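Local atomic coordinates of erythromycin C-12 hydroxylase (Saccharopolyspora erythraea, PDB entry 2JJN), a protein that hydroxylates the macrolactone ring of erythromycin D at C-12, as a heme-dependent cytochrome P450 monooxygenase, to give erythromycin C. Residues A[252-257]-A[397-402]. The protein carries 2 engineered substitutions. Residues are numbered along the deposited sequence; the frame is centred on the assembly and turned at random.
Sequences NIVRTL and RHLPVL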
loop_
_atom_site.group_PDB
_atom_site.type_symbol
_atom_site.label_atom_id
_atom_site.label_comp_id
_atom_site.label_asym_id
_atom_site.label_seq_id
_atom_site.Cartn_x
_atom_site.Cartn_y
_atom_site.Cartn_z
ATOM N N ASN A 252 7.127 -8.204 3.982
ATOM C CA ASN A 252 6.749 -9.291 3.092
ATOM C C ASN A 252 7.935 -9.773 2.285
ATOM O O ASN A 252 8.048 -10.976 2.031
ATOM C CB ASN A 252 5.602 -8.853 2.169
ATOM C CG ASN A 252 4.275 -8.718 2.961
ATOM O OD1 ASN A 252 4.226 -9.027 4.167
ATOM N ND2 ASN A 252 3.188 -8.341 2.263
ATOM N N ILE A 253 8.814 -8.852 1.897
ATOM C CA ILE A 253 9.984 -9.239 1.093
ATOM C C ILE A 253 10.869 -10.100 1.967
ATOM O O ILE A 253 11.284 -11.176 1.537
ATOM C CB ILE A 253 10.754 -7.950 0.668
ATOM C CG1 ILE A 253 10.006 -7.273 -0.493
ATOM C CG2 ILE A 253 12.173 -8.298 0.263
ATOM C CD1 ILE A 253 10.532 -5.877 -0.820
ATOM N N VAL A 254 11.153 -9.669 3.196
ATOM C CA VAL A 254 12.036 -10.511 4.008
ATOM C C VAL A 254 11.403 -11.850 4.372
ATOM O O VAL A 254 12.072 -12.930 4.327
ATOM C CB VAL A 254 12.464 -9.746 5.287
ATOM C CG1 VAL A 254 13.264 -10.702 6.210
ATOM C CG2 VAL A 254 13.293 -8.537 4.837
ATOM N N ARG A 255 10.098 -11.842 4.671
ATOM C CA ARG A 255 9.397 -13.110 4.935
ATOM C C ARG A 255 9.437 -14.081 3.749
ATOM O O ARG A 255 9.680 -15.303 3.916
ATOM C CB ARG A 255 7.929 -12.846 5.298
ATOM C CG ARG A 255 7.651 -12.428 6.672
ATOM C CD ARG A 255 6.182 -12.947 6.961
ATOM N NE ARG A 255 5.246 -12.107 6.217
ATOM C CZ ARG A 255 4.015 -12.440 5.807
ATOM N NH1 ARG A 255 3.526 -13.685 5.930
ATOM N NH2 ARG A 255 3.284 -11.489 5.212
ATOM N N THR A 256 9.269 -13.506 2.549
ATOM C CA THR A 256 9.219 -14.365 1.350
ATOM C C THR A 256 10.610 -14.920 0.997
ATOM O O THR A 256 10.757 -16.107 0.658
ATOM C CB THR A 256 8.600 -13.619 0.212
ATOM O OG1 THR A 256 7.309 -13.117 0.606
ATOM C CG2 THR A 256 8.379 -14.560 -0.971
ATOM N N LEU A 257 11.629 -14.057 1.072
ATOM C CA LEU A 257 12.980 -14.557 0.881
ATOM C C LEU A 257 13.368 -15.591 1.927
ATOM O O LEU A 257 14.091 -16.540 1.598
ATOM C CB LEU A 257 13.988 -13.405 0.881
ATOM C CG LEU A 257 13.835 -12.425 -0.250
ATOM C CD1 LEU A 257 14.811 -11.216 -0.062
ATOM C CD2 LEU A 257 14.173 -13.146 -1.583
ATOM N N ARG A 397 2.520 -7.184 11.811
ATOM C CA ARG A 397 2.695 -5.968 12.592
ATOM C C ARG A 397 4.140 -5.748 13.065
ATOM O O ARG A 397 4.595 -4.624 13.196
ATOM C CB ARG A 397 1.792 -6.013 13.822
ATOM C CG ARG A 397 0.317 -6.010 13.429
ATOM C CD ARG A 397 -0.601 -6.668 14.471
ATOM N NE ARG A 397 -0.463 -6.019 15.766
ATOM C CZ ARG A 397 -0.958 -6.507 16.905
ATOM N NH1 ARG A 397 -1.644 -7.642 16.915
ATOM N NH2 ARG A 397 -0.769 -5.840 18.037
ATOM N N HIS A 398 4.806 -6.871 13.311
ATOM C CA HIS A 398 6.212 -6.891 13.641
ATOM C C HIS A 398 6.875 -8.007 12.909
ATOM O O HIS A 398 6.196 -8.922 12.432
ATOM C CB HIS A 398 6.353 -7.070 15.148
ATOM C CG HIS A 398 5.842 -5.878 15.884
ATOM N ND1 HIS A 398 6.544 -4.695 15.920
ATOM C CD2 HIS A 398 4.650 -5.638 16.485
ATOM C CE1 HIS A 398 5.821 -3.773 16.537
ATOM N NE2 HIS A 398 4.679 -4.327 16.918
ATOM N N LEU A 399 8.187 -7.967 12.825
ATOM C CA LEU A 399 8.905 -9.060 12.178
ATOM C C LEU A 399 10.268 -9.204 12.876
ATOM O O LEU A 399 11.284 -8.671 12.446
ATOM C CB LEU A 399 9.115 -8.742 10.663
ATOM C CG LEU A 399 9.541 -10.021 9.924
ATOM C CD1 LEU A 399 8.344 -10.975 9.693
ATOM C CD2 LEU A 399 10.226 -9.700 8.560
ATOM N N PRO A 400 10.286 -9.925 13.998
ATOM C CA PRO A 400 11.554 -10.203 14.644
ATOM C C PRO A 400 12.411 -10.985 13.692
ATOM O O PRO A 400 11.955 -11.965 13.071
ATOM C CB PRO A 400 11.142 -11.077 15.850
ATOM C CG PRO A 400 9.661 -10.829 16.024
ATOM C CD PRO A 400 9.117 -10.520 14.669
ATOM N N VAL A 401 13.644 -10.535 13.537
ATOM C CA VAL A 401 14.573 -11.256 12.662
ATOM C C VAL A 401 15.880 -11.534 13.378
ATOM O O VAL A 401 16.230 -10.912 14.394
ATOM C CB VAL A 401 14.871 -10.426 11.370
ATOM C CG1 VAL A 401 13.593 -10.329 10.507
ATOM C CG2 VAL A 401 15.383 -9.002 11.770
ATOM N N LEU A 402 16.618 -12.479 12.796
ATOM C CA LEU A 402 17.945 -12.828 13.292
ATOM C C LEU A 402 18.907 -12.746 12.126
ATOM O O LEU A 402 18.649 -13.318 11.048
ATOM C CB LEU A 402 17.941 -14.247 13.862
ATOM C CG LEU A 402 17.064 -14.502 15.085
ATOM C CD1 LEU A 402 16.840 -15.999 15.316
ATOM C CD2 LEU A 402 17.645 -13.839 16.310
#
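The guanidinium of Arg-255, whose aliphatic CG and CD lie against Leu-399, is held at its edge: NH2 donates to OD1 of Asn-252 one turn earlier in the helix (2.8 Å). That oxygen lies in the guanidinium plane, yet seen from the amide the donor stands above the carbonyl plane, 53° out of it and off any lone pair. The Asn-252 amide is pinned from its other end too, since ND2 reaches the backbone oxygens of Leu-394 and Arg-285. A long, weak ion pair to Glu-27 is a further partner for the arginine.

Arginine suits this place because its charge is carried beyond an apolar stem. CG of Arg-255 meets CD1 of Leu-399 at 3.4 Å, a tight approach for two carbons, and CD lies 4.0 Å from the same methyl. The forked end of Leu-399 serves two neighbours, for its other methyl, CD2, touches CB of Val-254 at 4.0 Å. At chi1 -166° the Leu-399 side chain extends toward the helix, and chi2 of 76° then spreads CD1 to the arginine stem and CD2 to the valine. Val-254, short and branched at CB, faces the strand directly, its CG1 being 4.3 Å from CG1 of Val-401, likewise a beta-branched side chain turned toward the helix.

The contact is buried and lies away from the heme and substrate sites. It sets the C-terminal part of the long helix 228-259 against strand 400-402, the middle strand of a three-stranded antiparallel sheet between 132-134 and 378-379, and the residues leading into it. Leu-135 of helix 135-140 touches both Val-254 and Leu-399, while Ile-370 of helix 356-374 packs on Val-254.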